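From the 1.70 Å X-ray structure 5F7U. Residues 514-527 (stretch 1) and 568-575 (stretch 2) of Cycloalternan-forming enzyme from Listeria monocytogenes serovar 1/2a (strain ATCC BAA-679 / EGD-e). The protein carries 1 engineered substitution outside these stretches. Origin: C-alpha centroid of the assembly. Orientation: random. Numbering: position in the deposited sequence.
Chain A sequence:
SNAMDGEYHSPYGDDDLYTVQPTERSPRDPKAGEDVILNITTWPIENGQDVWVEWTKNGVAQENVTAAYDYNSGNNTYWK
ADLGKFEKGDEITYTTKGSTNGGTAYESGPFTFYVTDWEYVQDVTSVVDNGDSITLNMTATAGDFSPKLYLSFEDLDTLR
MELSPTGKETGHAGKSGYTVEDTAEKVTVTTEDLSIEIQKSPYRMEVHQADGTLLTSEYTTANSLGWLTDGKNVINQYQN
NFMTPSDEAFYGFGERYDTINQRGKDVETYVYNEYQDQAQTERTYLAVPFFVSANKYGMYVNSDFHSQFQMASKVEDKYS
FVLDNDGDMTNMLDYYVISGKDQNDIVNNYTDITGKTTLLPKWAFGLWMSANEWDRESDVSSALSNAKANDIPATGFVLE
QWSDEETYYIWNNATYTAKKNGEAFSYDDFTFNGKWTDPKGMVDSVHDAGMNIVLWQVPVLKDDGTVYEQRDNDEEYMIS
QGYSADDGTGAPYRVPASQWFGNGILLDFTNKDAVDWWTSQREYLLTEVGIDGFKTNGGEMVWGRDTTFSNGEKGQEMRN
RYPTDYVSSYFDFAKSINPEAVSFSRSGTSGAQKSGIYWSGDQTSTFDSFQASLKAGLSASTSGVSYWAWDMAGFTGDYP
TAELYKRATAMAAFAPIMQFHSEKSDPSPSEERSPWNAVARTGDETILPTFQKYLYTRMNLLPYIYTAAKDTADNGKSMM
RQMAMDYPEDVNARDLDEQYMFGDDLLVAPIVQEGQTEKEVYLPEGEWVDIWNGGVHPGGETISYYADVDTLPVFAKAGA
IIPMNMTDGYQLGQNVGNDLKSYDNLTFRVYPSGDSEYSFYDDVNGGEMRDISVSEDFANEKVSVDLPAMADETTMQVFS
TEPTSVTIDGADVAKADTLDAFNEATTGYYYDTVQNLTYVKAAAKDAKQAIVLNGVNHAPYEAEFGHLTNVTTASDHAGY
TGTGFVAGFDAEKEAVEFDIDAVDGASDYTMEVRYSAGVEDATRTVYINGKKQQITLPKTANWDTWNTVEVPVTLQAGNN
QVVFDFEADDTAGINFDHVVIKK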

# COMPACT_ATOMS: atom_id res chain seq x y z
N ALA A 514 -11.34 28.93 6.73
CA ALA A 514 -12.31 27.88 7.05
C ALA A 514 -11.67 26.75 7.84
O ALA A 514 -12.24 26.25 8.82
N VAL A 515 -10.48 26.34 7.39
CA VAL A 515 -9.70 25.28 8.04
C VAL A 515 -9.33 25.70 9.45
O VAL A 515 -9.51 24.93 10.40
N ASP A 516 -8.82 26.93 9.59
CA ASP A 516 -8.47 27.46 10.91
C ASP A 516 -9.67 27.44 11.86
O ASP A 516 -9.52 27.03 13.02
N TRP A 517 -10.84 27.83 11.37
CA TRP A 517 -12.07 27.78 12.18
C TRP A 517 -12.42 26.35 12.56
O TRP A 517 -12.59 26.05 13.72
N TRP A 518 -12.54 25.49 11.57
CA TRP A 518 -12.95 24.09 11.80
C TRP A 518 -12.03 23.42 12.82
O TRP A 518 -12.51 22.82 13.79
N THR A 519 -10.72 23.55 12.61
CA THR A 519 -9.73 22.97 13.51
C THR A 519 -9.74 23.63 14.89
O THR A 519 -9.57 22.94 15.89
N SER A 520 -9.98 24.95 14.95
CA SER A 520 -10.06 25.64 16.26
C SER A 520 -11.11 25.01 17.20
O SER A 520 -10.95 25.02 18.43
N GLN A 521 -12.17 24.46 16.61
CA GLN A 521 -13.27 23.87 17.37
C GLN A 521 -12.84 22.57 18.03
O GLN A 521 -13.42 22.15 19.03
N ARG A 522 -11.83 21.94 17.44
CA ARG A 522 -11.25 20.71 17.95
C ARG A 522 -9.98 20.91 18.78
O ARG A 522 -9.46 19.94 19.33
N GLU A 523 -9.49 22.16 18.89
CA GLU A 523 -8.22 22.41 19.59
C GLU A 523 -8.17 21.80 20.99
O GLU A 523 -7.18 21.14 21.35
N TYR A 524 -9.22 22.02 21.79
CA TYR A 524 -9.25 21.55 23.17
C TYR A 524 -9.04 20.03 23.32
O TYR A 524 -8.54 19.57 24.35
N LEU A 525 -9.40 19.26 22.28
CA LEU A 525 -9.23 17.80 22.28
C LEU A 525 -7.75 17.44 22.33
O LEU A 525 -7.37 16.46 22.96
N LEU A 526 -6.95 18.27 21.69
CA LEU A 526 -5.50 18.07 21.64
C LEU A 526 -4.80 18.72 22.84
O LEU A 526 -4.00 18.07 23.51
N THR A 527 -5.12 19.97 23.13
CA THR A 527 -4.37 20.72 24.14
C THR A 527 -4.72 20.28 25.57
O THR A 527 -3.84 20.21 26.43
N SER A 568 -4.84 16.01 4.95
CA SER A 568 -3.60 16.75 5.24
C SER A 568 -3.85 17.90 6.21
O SER A 568 -3.01 18.15 7.09
N SER A 569 -4.99 18.59 6.08
CA SER A 569 -5.29 19.72 6.99
C SER A 569 -5.33 19.26 8.44
O SER A 569 -4.73 19.90 9.32
N TYR A 570 -6.05 18.16 8.68
CA TYR A 570 -6.14 17.60 10.02
C TYR A 570 -4.81 17.06 10.53
O TYR A 570 -4.49 17.23 11.71
N PHE A 571 -4.07 16.37 9.65
CA PHE A 571 -2.78 15.77 10.03
C PHE A 571 -1.81 16.87 10.49
O PHE A 571 -1.20 16.75 11.56
N ASP A 572 -1.70 17.93 9.69
CA ASP A 572 -0.81 19.06 10.00
C ASP A 572 -1.26 19.78 11.26
O ASP A 572 -0.44 20.14 12.11
N PHE A 573 -2.57 19.97 11.39
CA PHE A 573 -3.12 20.63 12.58
C PHE A 573 -2.80 19.86 13.86
O PHE A 573 -2.31 20.45 14.84
N ALA A 574 -3.07 18.56 13.87
CA ALA A 574 -2.83 17.74 15.06
C ALA A 574 -1.35 17.75 15.45
O ALA A 574 -1.02 17.93 16.61
N LYS A 575 -0.48 17.59 14.45
CA LYS A 575 0.97 17.60 14.65
C LYS A 575 1.51 18.92 15.17
O LYS A 575 2.49 18.94 15.94

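Helix 568-575 packs against helix 514-520 and the shorter helix 523-527, its axis inclined by 59° to the first and 42° to the second, and together the two stretches bury 479 Å². Ser568 lies out of reach, so the contact opens with Ser569, whose CA-to-CB bond points toward stretch 1. Its CB meets CG1 of Val515 (t rotamer) at 3.8 Å; its hydroxyl, in the m rotamer, is hydrogen-bonded elsewhere in the structure.

Tyr570 sets out sideways, with chi1 between wells at -96°, but its phenol end reaches stretch 1. There Trp518, a t rotamer that also starts sideways, donates a hydrogen bond from NE1 to Tyr570 OH at 2.8 Å. The two rings meet rim to rim with their planes at 80°, an arrangement that brings the hydroxyl to the indole edge, near its plane. The same OH lies over one face of the Arg522 guanidinium, 3.4 Å from Arg522 NE, where the angle is too poor for a hydrogen bond. Arg522 NH2 instead bonds to Trp518 O at 3.0 Å, tying the guanidinium back to its own stretch.

Phe571 and Asp572 make no contact, and the next inward residue, one turn after Ser569, is Phe573. Its t rotamer (chi1 166°) lays the ring against Thr519, whose CB sits almost on the ring normal, 3.4 Å from the ring centroid, in a CH-pi contact. Thr519 is a p rotamer, also directed toward its partner. Phe573 CZ comes within 3.1 Å of Thr519 O. Glu523 CA lies at the ring edge, 3.9 Å from Phe573 CZ, and Phe573 CE2 meets Leu526 CD1 at 3.5 Å.

Leu526 (chi1 m, chi2 t) also covers Ala574, with its CD2 4.1 Å from Ala574 CB, extending the apolar contact beyond Phe573. Lys575 points away and takes no part.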

# COMPACT_ATOMS: atom_id res chain seq x y z
CB ALA A 514 -12.95 27.31 5.78
CB VAL A 515 -8.45 24.93 7.22
CG1 VAL A 515 -7.58 23.88 7.92
CG2 VAL A 515 -8.88 24.44 5.84
CB ASP A 516 -7.87 28.88 10.81
CG ASP A 516 -6.45 28.88 10.21
OD1 ASP A 516 -5.77 27.82 10.21
OD2 ASP A 516 -6.02 29.94 9.72
CB TRP A 517 -13.25 28.43 11.45
CG TRP A 517 -14.52 28.17 12.16
CD1 TRP A 517 -14.88 28.62 13.41
CD2 TRP A 517 -15.62 27.36 11.69
NE1 TRP A 517 -16.12 28.14 13.74
CE2 TRP A 517 -16.60 27.37 12.71
CE3 TRP A 517 -15.86 26.63 10.50
CZ2 TRP A 517 -17.83 26.69 12.58
CZ3 TRP A 517 -17.08 25.94 10.38
CH2 TRP A 517 -18.05 25.99 11.40
CB TRP A 518 -12.89 23.35 10.48
CG TRP A 518 -13.49 21.99 10.47
CD1 TRP A 518 -12.83 20.79 10.64
CD2 TRP A 518 -14.86 21.66 10.20
NE1 TRP A 518 -13.72 19.74 10.50
CE2 TRP A 518 -14.97 20.24 10.23
CE3 TRP A 518 -16.02 22.43 9.92
CZ2 TRP A 518 -16.18 19.56 10.00
CZ3 TRP A 518 -17.23 21.75 9.69
CH2 TRP A 518 -17.30 20.33 9.73
CB THR A 519 -8.32 22.96 12.91
OG1 THR A 519 -7.88 24.29 12.63
CG2 THR A 519 -8.27 22.07 11.62
CB SER A 520 -10.30 27.16 16.12
OG SER A 520 -11.64 27.45 15.75
CB GLN A 521 -14.48 23.60 16.47
CG GLN A 521 -15.07 24.84 15.83
CD GLN A 521 -16.30 24.51 15.01
OE1 GLN A 521 -16.21 23.78 14.02
NE2 GLN A 521 -17.45 25.02 15.43
CB ARG A 522 -10.92 19.73 16.80
CG ARG A 522 -12.13 19.01 16.24
CD ARG A 522 -12.64 19.69 14.99
NE ARG A 522 -13.80 18.98 14.44
CZ ARG A 522 -14.83 19.57 13.85
NH1 ARG A 522 -15.86 18.85 13.41
NH2 ARG A 522 -14.84 20.89 13.74
CB GLU A 523 -7.92 23.92 19.67
CG GLU A 523 -6.50 24.23 20.12
CD GLU A 523 -6.32 25.65 20.64
OE1 GLU A 523 -6.91 26.59 20.08
OE2 GLU A 523 -5.57 25.84 21.62
CB TYR A 524 -10.53 22.02 23.89
CG TYR A 524 -11.72 21.12 23.68
CD1 TYR A 524 -12.47 21.18 22.50
CD2 TYR A 524 -12.11 20.19 24.67
CE1 TYR A 524 -13.57 20.34 22.30
CE2 TYR A 524 -13.21 19.35 24.48
CZ TYR A 524 -13.93 19.43 23.30
OH TYR A 524 -15.02 18.60 23.09
CB LEU A 525 -9.90 17.15 21.05
CG LEU A 525 -11.42 17.37 20.93
CD1 LEU A 525 -11.90 17.00 19.53
CD2 LEU A 525 -12.21 16.59 21.98
CB LEU A 526 -4.97 18.61 20.31
CG LEU A 526 -5.34 17.76 19.08
CD1 LEU A 526 -5.41 18.62 17.84
CD2 LEU A 526 -4.36 16.63 18.86
CB THR A 527 -4.55 22.24 23.97
OG1 THR A 527 -5.94 22.56 24.06
CG2 THR A 527 -4.03 22.70 22.62
CB SER A 568 -2.94 17.25 3.95
OG SER A 568 -3.73 18.23 3.29
CB SER A 569 -6.59 20.42 6.62
OG SER A 569 -6.45 21.15 5.41
CB TYR A 570 -7.15 16.49 10.04
CG TYR A 570 -8.55 16.84 10.49
CD1 TYR A 570 -9.51 17.26 9.56
CD2 TYR A 570 -8.94 16.65 11.82
CE1 TYR A 570 -10.83 17.51 9.96
CE2 TYR A 570 -10.25 16.90 12.23
CZ TYR A 570 -11.19 17.32 11.29
OH TYR A 570 -12.51 17.53 11.66
CB PHE A 571 -2.17 15.00 8.85
CG PHE A 571 -0.82 14.36 9.15
CD1 PHE A 571 -0.73 13.24 9.99
CD2 PHE A 571 0.34 14.87 8.59
CE1 PHE A 571 0.51 12.66 10.26
CE2 PHE A 571 1.59 14.31 8.87
CZ PHE A 571 1.67 13.19 9.70
CB ASP A 572 -0.78 20.08 8.86
CG ASP A 572 -0.14 19.53 7.59
OD1 ASP A 572 0.45 18.43 7.63
OD2 ASP A 572 -0.25 20.22 6.54
CB PHE A 573 -4.62 20.86 12.42
CG PHE A 573 -5.32 21.21 13.71
CD1 PHE A 573 -5.05 22.42 14.35
CD2 PHE A 573 -6.25 20.33 14.28
CE1 PHE A 573 -5.70 22.76 15.56
CE2 PHE A 573 -6.90 20.66 15.47
CZ PHE A 573 -6.62 21.86 16.11
CB ALA A 574 -3.35 16.32 14.85
CB LYS A 575 1.68 17.23 13.34
CG LYS A 575 2.07 15.78 13.26
CD LYS A 575 3.07 15.51 12.13
CE LYS A 575 4.50 15.76 12.58
NZ LYS A 575 5.52 15.26 11.59